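Local atomic coordinates of ORF 37 (Human herpesvirus 8 type M, PDB entry 3FHD), a protein that cleaves double- and single-stranded DNA as an endo- and exonuclease, helping process branched or non-linear viral DNA intermediates so that unit-length linear genomes can be packaged. Residues 308-313 with 322-327; 270-275 with 304-309. All coordinates share one frame; numbering follows the deposited sequence.

Contact 1. Residues 308-313 with 322-327; sequences KPAVEY and ESDYLV
V311 and E312 pair in parallel with L326 and V327, the CA atoms of V311 and L326 standing 4.9 Å apart. This short ladder is the outer end of the mixed sheet of the PD-(D/E)XK nuclease fold: 311-313 is the edge strand and 326-328 its inner neighbour. The amide N of E312 donates to the carbonyl O of L326 over 3.1 Å, reaching it from 27° outside the carbonyl plane. The same oxygen also receives a CA-H contact from V311, while E312 O faces the CA of V327 at 3.2 Å; E312 is bonded onward to A328 through the backbone.

The two faces differ in chemistry. On one, V311 and L326 meet obliquely, CG2 of V311 touching both CB and CD1 of L326. On the other, E312 and V327 run side by side in the same direction. With CG anti to the backbone N (chi1 175°), E312 stretches out and lays OE1 4.0 Å from CG1 of V327, a loose van der Waals approach of a polar oxygen to a methyl group; OE1 also accepts from the amide of S321 in the connection between the segments.

Before the strands begin, D324 points at A310 and brings OD2 to 3.3 Å from its CA. That carboxylate is buried, and OD2 is gripped by salt bridges from R270 and K272. Its other oxygen, OD1, accepts the amide N of Y325 through the anti lone pair, which helps fix the rotation of the group. Two waters bridge the segments: one donates to P309 O and bonds to OG of S323, and the other donates to E312 OE1 at 2.7 Å while accepting from the amide N of D324.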
loop_
_atom_site.group_PDB
_atom_site.type_symbol
_atom_site.label_atom_id
_atom_site.label_comp_id
_atom_site.label_asym_id
_atom_site.label_seq_id
_atom_site.Cartn_x
_atom_site.Cartn_y
_atom_site.Cartn_z
ATOM N N LYS A 308 15.033 21.681 -2.157
ATOM C CA LYS A 308 14.498 20.599 -2.994
ATOM C C LYS A 308 12.964 20.575 -2.949
ATOM O O LYS A 308 12.369 19.736 -2.246
ATOM C CB LYS A 308 15.082 19.233 -2.581
ATOM C CG LYS A 308 16.568 19.050 -2.915
ATOM C CD LYS A 308 16.782 18.810 -4.394
ATOM C CE LYS A 308 18.236 18.502 -4.723
ATOM N NZ LYS A 308 18.306 17.642 -5.956
ATOM N N PRO A 309 12.318 21.485 -3.711
ATOM C CA PRO A 309 10.866 21.685 -3.637
ATOM C C PRO A 309 10.052 20.458 -4.078
ATOM O O PRO A 309 10.486 19.696 -4.960
ATOM C CB PRO A 309 10.616 22.840 -4.602
ATOM C CG PRO A 309 11.942 23.483 -4.795
ATOM C CD PRO A 309 12.928 22.376 -4.708
ATOM N N ALA A 310 8.880 20.290 -3.474
ATOM C CA ALA A 310 8.044 19.123 -3.735
ATOM C C ALA A 310 7.197 19.286 -5.006
ATOM O O ALA A 310 6.532 18.339 -5.433
ATOM C CB ALA A 310 7.160 18.791 -2.517
ATOM N N VAL A 311 7.227 20.476 -5.607
ATOM C CA VAL A 311 6.462 20.755 -6.821
ATOM C C VAL A 311 7.430 21.085 -7.965
ATOM O O VAL A 311 8.417 21.823 -7.762
ATOM C CB VAL A 311 5.501 21.959 -6.604
ATOM C CG1 VAL A 311 4.875 22.402 -7.906
ATOM C CG2 VAL A 311 4.428 21.620 -5.566
ATOM N N GLU A 312 7.156 20.555 -9.158
ATOM C CA GLU A 312 7.979 20.836 -10.343
ATOM C C GLU A 312 7.101 21.395 -11.469
ATOM O O GLU A 312 6.033 20.851 -11.758
ATOM C CB GLU A 312 8.718 19.554 -10.791
ATOM C CG GLU A 312 9.522 19.678 -12.113
ATOM C CD GLU A 312 9.816 18.328 -12.817
ATOM O OE1 GLU A 312 9.031 17.351 -12.681
ATOM O OE2 GLU A 312 10.839 18.257 -13.546
ATOM N N TYR A 313 7.531 22.483 -12.101
ATOM C CA TYR A 313 6.836 22.963 -13.293
ATOM C C TYR A 313 7.276 22.146 -14.509
ATOM O O TYR A 313 8.473 21.952 -14.744
ATOM C CB TYR A 313 7.056 24.465 -13.540
ATOM C CG TYR A 313 6.619 24.900 -14.929
ATOM C CD1 TYR A 313 5.265 25.057 -15.247
ATOM C CD2 TYR A 313 7.563 25.135 -15.936
ATOM C CE1 TYR A 313 4.865 25.437 -16.530
ATOM C CE2 TYR A 313 7.173 25.521 -17.213
ATOM C CZ TYR A 313 5.829 25.676 -17.506
ATOM O OH TYR A 313 5.452 26.077 -18.777
ATOM N N GLU A 322 11.666 12.493 -12.079
ATOM C CA GLU A 322 11.149 11.555 -11.082
ATOM C C GLU A 322 11.312 12.118 -9.673
ATOM O O GLU A 322 10.953 11.452 -8.697
ATOM C CB GLU A 322 11.867 10.207 -11.204
ATOM C CG GLU A 322 11.436 9.346 -12.371
ATOM C CD GLU A 322 12.354 8.138 -12.588
ATOM O OE1 GLU A 322 13.545 8.193 -12.192
ATOM O OE2 GLU A 322 11.894 7.127 -13.167
ATOM N N SER A 323 11.811 13.353 -9.574
ATOM C CA SER A 323 12.266 13.944 -8.303
ATOM C C SER A 323 11.194 14.154 -7.207
ATOM O O SER A 323 11.491 13.954 -6.014
ATOM C CB SER A 323 13.098 15.227 -8.539
ATOM O OG SER A 323 12.309 16.418 -8.596
ATOM N N ASP A 324 9.986 14.588 -7.572
ATOM C CA ASP A 324 8.896 14.580 -6.586
ATOM C C ASP A 324 7.560 14.366 -7.265
ATOM O O ASP A 324 7.477 14.243 -8.481
ATOM C CB ASP A 324 8.886 15.812 -5.644
ATOM C CG ASP A 324 8.576 15.445 -4.172
ATOM O OD1 ASP A 324 7.781 14.531 -3.919
ATOM O OD2 ASP A 324 9.155 16.064 -3.243
ATOM N N TYR A 325 6.509 14.285 -6.468
ATOM C CA TYR A 325 5.291 13.694 -6.995
ATOM C C TYR A 325 4.150 14.639 -7.318
ATOM O O TYR A 325 3.078 14.167 -7.739
ATOM C CB TYR A 325 4.831 12.561 -6.099
ATOM C CG TYR A 325 4.461 12.997 -4.712
ATOM C CD1 TYR A 325 3.195 13.514 -4.432
ATOM C CD2 TYR A 325 5.379 12.859 -3.663
ATOM C CE1 TYR A 325 2.853 13.896 -3.143
ATOM C CE2 TYR A 325 5.047 13.216 -2.373
ATOM C CZ TYR A 325 3.791 13.720 -2.115
ATOM O OH TYR A 325 3.496 14.073 -0.826
ATOM N N LEU A 326 4.382 15.947 -7.167
ATOM C CA LEU A 326 3.444 16.952 -7.654
ATOM C C LEU A 326 4.067 17.735 -8.817
ATOM O O LEU A 326 5.251 18.098 -8.788
ATOM C CB LEU A 326 3.011 17.929 -6.552
ATOM C CG LEU A 326 2.205 17.405 -5.342
ATOM C CD1 LEU A 326 2.146 18.460 -4.191
ATOM C CD2 LEU A 326 0.786 16.952 -5.752
ATOM N N VAL A 327 3.266 17.987 -9.838
ATOM C CA VAL A 327 3.693 18.797 -10.967
ATOM C C VAL A 327 2.662 19.877 -11.247
ATOM O O VAL A 327 1.463 19.706 -10.963
ATOM C CB VAL A 327 3.905 17.936 -12.234
ATOM C CG1 VAL A 327 5.112 17.014 -12.070
ATOM C CG2 VAL A 327 2.652 17.141 -12.558
HETATM O O HOH W 1 10.196 18.415 -7.421
HETATM O O HOH W 2 9.242 16.051 -10.329
#

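Contact 2. Residues 270-275 with 304-309; sequences RFKYTF and YSISKP. With SO4 (sulfate ion), chain C.
Y273 and I306 make the tight part of this contact, an aliphatic branch laid over an aromatic face. CD1 of I306 sits 3.7 Å from the centroid of the Y273 ring, 22° off its normal, in a CH-pi contact displaced toward the CZ end. CG1 of I306, held between the backbone N and carbonyl carbon (chi1 66°), lies beside it, 3.6 Å from CZ of Y273. The ring's hydroxyl extends past I306 to the CA of P309 at 3.4 Å, and hydrogen-bonds to F303 O and to the amide of A310.

In the nuclease fold this joins the loop leaving strand 262-269, whose E266 and I267 bind magnesium, to the loop that follows helix 296-303 and leads into the edge strand.

The solvent side is looser and polar. K272 bends at chi3 (-63°), bringing NZ to K308 O in a 2.8 Å hydrogen bond. Beyond it lies a sulfate, probably from the crystallisation liquor, held by the backbone N atoms of F271 and K272. Its O2 accepts from K272 N and lies over the face of the R270 guanidinium, 3.5 Å above the plane.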
loop_
_atom_site.group_PDB
_atom_site.type_symbol
_atom_site.label_atom_id
_atom_site.label_comp_id
_atom_site.label_asym_id
_atom_site.label_seq_id
_atom_site.Cartn_x
_atom_site.Cartn_y
_atom_site.Cartn_z
ATOM N N ARG A 270 5.626 14.975 4.418
ATOM C CA ARG A 270 6.756 15.707 3.830
ATOM C C ARG A 270 7.707 16.245 4.885
ATOM O O ARG A 270 7.590 17.396 5.269
ATOM C CB ARG A 270 6.235 16.891 3.035
ATOM C CG ARG A 270 5.206 16.531 2.012
ATOM C CD ARG A 270 5.895 16.286 0.730
ATOM N NE ARG A 270 6.595 15.026 0.807
ATOM C CZ ARG A 270 7.485 14.609 -0.072
ATOM N NH1 ARG A 270 7.793 15.371 -1.106
ATOM N NH2 ARG A 270 8.054 13.418 0.089
ATOM N N PHE A 271 8.654 15.429 5.341
ATOM C CA PHE A 271 9.482 15.851 6.450
ATOM C C PHE A 271 10.472 16.977 6.112
ATOM O O PHE A 271 10.908 17.692 7.021
ATOM C CB PHE A 271 10.149 14.661 7.103
ATOM C CG PHE A 271 9.165 13.721 7.748
ATOM C CD1 PHE A 271 8.132 14.217 8.574
ATOM C CD2 PHE A 271 9.252 12.344 7.533
ATOM C CE1 PHE A 271 7.220 13.363 9.162
ATOM C CE2 PHE A 271 8.336 11.476 8.121
ATOM C CZ PHE A 271 7.323 11.991 8.945
ATOM N N LYS A 272 10.777 17.177 4.828
ATOM C CA LYS A 272 11.692 18.282 4.447
ATOM C C LYS A 272 11.110 19.637 4.809
ATOM O O LYS A 272 11.838 20.620 4.855
ATOM C CB LYS A 272 11.964 18.320 2.933
ATOM C CG LYS A 272 12.796 17.198 2.311
ATOM C CD LYS A 272 12.911 17.407 0.756
ATOM C CE LYS A 272 11.536 17.326 0.032
ATOM N NZ LYS A 272 11.595 17.192 -1.492
ATOM N N TYR A 273 9.792 19.699 5.014
ATOM C CA TYR A 273 9.089 20.962 5.254
ATOM C C TYR A 273 8.749 21.189 6.734
ATOM O O TYR A 273 8.086 22.156 7.076
ATOM C CB TYR A 273 7.804 21.034 4.422
ATOM C CG TYR A 273 8.021 21.325 2.952
ATOM C CD1 TYR A 273 8.184 22.636 2.491
ATOM C CD2 TYR A 273 8.033 20.293 2.019
ATOM C CE1 TYR A 273 8.377 22.909 1.142
ATOM C CE2 TYR A 273 8.237 20.555 0.669
ATOM C CZ TYR A 273 8.408 21.870 0.237
ATOM O OH TYR A 273 8.600 22.128 -1.105
ATOM N N THR A 274 9.176 20.282 7.603
ATOM C CA THR A 274 8.971 20.445 9.043
ATOM C C THR A 274 9.740 21.694 9.532
ATOM O O THR A 274 10.920 21.868 9.229
ATOM C CB THR A 274 9.377 19.162 9.808
ATOM O OG1 THR A 274 8.594 18.058 9.334
ATOM C CG2 THR A 274 9.154 19.304 11.342
ATOM N N PHE A 275 9.040 22.589 10.215
ATOM C CA PHE A 275 9.642 23.833 10.746
ATOM C C PHE A 275 9.336 24.017 12.226
ATOM O O PHE A 275 8.449 23.364 12.779
ATOM C CB PHE A 275 9.163 25.072 9.972
ATOM C CG PHE A 275 7.679 25.332 10.089
ATOM C CD1 PHE A 275 7.178 26.168 11.082
ATOM C CD2 PHE A 275 6.789 24.757 9.185
ATOM C CE1 PHE A 275 5.802 26.399 11.204
ATOM C CE2 PHE A 275 5.416 24.997 9.286
ATOM C CZ PHE A 275 4.928 25.809 10.303
ATOM N N TYR A 304 8.480 26.700 -2.265
ATOM C CA TYR A 304 9.825 27.113 -2.646
ATOM C C TYR A 304 10.571 27.825 -1.523
ATOM O O TYR A 304 11.389 28.704 -1.791
ATOM C CB TYR A 304 9.803 27.976 -3.929
ATOM C CG TYR A 304 9.151 27.300 -5.140
ATOM C CD1 TYR A 304 9.271 25.924 -5.360
ATOM C CD2 TYR A 304 8.419 28.040 -6.058
ATOM C CE1 TYR A 304 8.668 25.309 -6.471
ATOM C CE2 TYR A 304 7.825 27.447 -7.169
ATOM C CZ TYR A 304 7.949 26.087 -7.376
ATOM O OH TYR A 304 7.354 25.505 -8.490
ATOM N N SER A 305 10.293 27.455 -0.270
ATOM C CA SER A 305 11.072 27.959 0.865
ATOM C C SER A 305 12.211 26.988 1.233
ATOM O O SER A 305 12.995 27.250 2.149
ATOM C CB SER A 305 10.160 28.257 2.059
ATOM O OG SER A 305 9.550 27.070 2.548
ATOM N N ILE A 306 12.295 25.869 0.505
ATOM C CA ILE A 306 13.379 24.876 0.666
ATOM C C ILE A 306 14.124 24.603 -0.671
ATOM O O ILE A 306 13.609 24.895 -1.746
ATOM C CB ILE A 306 12.887 23.527 1.283
ATOM C CG1 ILE A 306 11.932 22.789 0.333
ATOM C CG2 ILE A 306 12.259 23.732 2.678
ATOM C CD1 ILE A 306 11.765 21.344 0.668
ATOM N N SER A 307 15.317 24.017 -0.585
ATOM C CA SER A 307 16.184 23.808 -1.766
ATOM C C SER A 307 15.771 22.652 -2.689
ATOM O O SER A 307 16.139 22.638 -3.877
ATOM C CB SER A 307 17.652 23.630 -1.344
ATOM O OG SER A 307 17.825 22.389 -0.674
ATOM N N LYS A 308 15.033 21.681 -2.157
ATOM C CA LYS A 308 14.498 20.599 -2.994
ATOM C C LYS A 308 12.964 20.575 -2.949
ATOM O O LYS A 308 12.369 19.736 -2.246
ATOM C CB LYS A 308 15.082 19.233 -2.581
ATOM C CG LYS A 308 16.568 19.050 -2.915
ATOM C CD LYS A 308 16.782 18.810 -4.394
ATOM C CE LYS A 308 18.236 18.502 -4.723
ATOM N NZ LYS A 308 18.306 17.642 -5.956
ATOM N N PRO A 309 12.318 21.485 -3.711
ATOM C CA PRO A 309 10.866 21.685 -3.637
ATOM C C PRO A 309 10.052 20.458 -4.078
ATOM O O PRO A 309 10.486 19.696 -4.960
ATOM C CB PRO A 309 10.616 22.840 -4.602
ATOM C CG PRO A 309 11.942 23.483 -4.795
ATOM C CD PRO A 309 12.928 22.376 -4.708
HETATM S S SO4 C . 10.489 14.216 2.719
HETATM O O1 SO4 C . 11.739 14.341 3.483
HETATM O O2 SO4 C . 9.926 15.535 2.407
HETATM O O3 SO4 C . 10.806 13.533 1.464
HETATM O O4 SO4 C . 9.562 13.393 3.497
#

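In the fold
Contact 1 is buried and belongs to the sheet margin itself, with a backbone ladder, apolar packing on one face and waters bridging the segments. Contact 2 lies at the surface and joins two irregular loops by an aromatic-aliphatic pair and a lysine-to-carbonyl hydrogen bond. They share K308 and P309, so the chain leaves one to enter the other, and their centres are 11 Å apart. A salt bridge joins them, OD2 of D324 in contact 1 lying 2.6 Å from NH1 of R270 in contact 2. The side chain of Y325, about 9 Å from the magnesium ion, packs against R270 too.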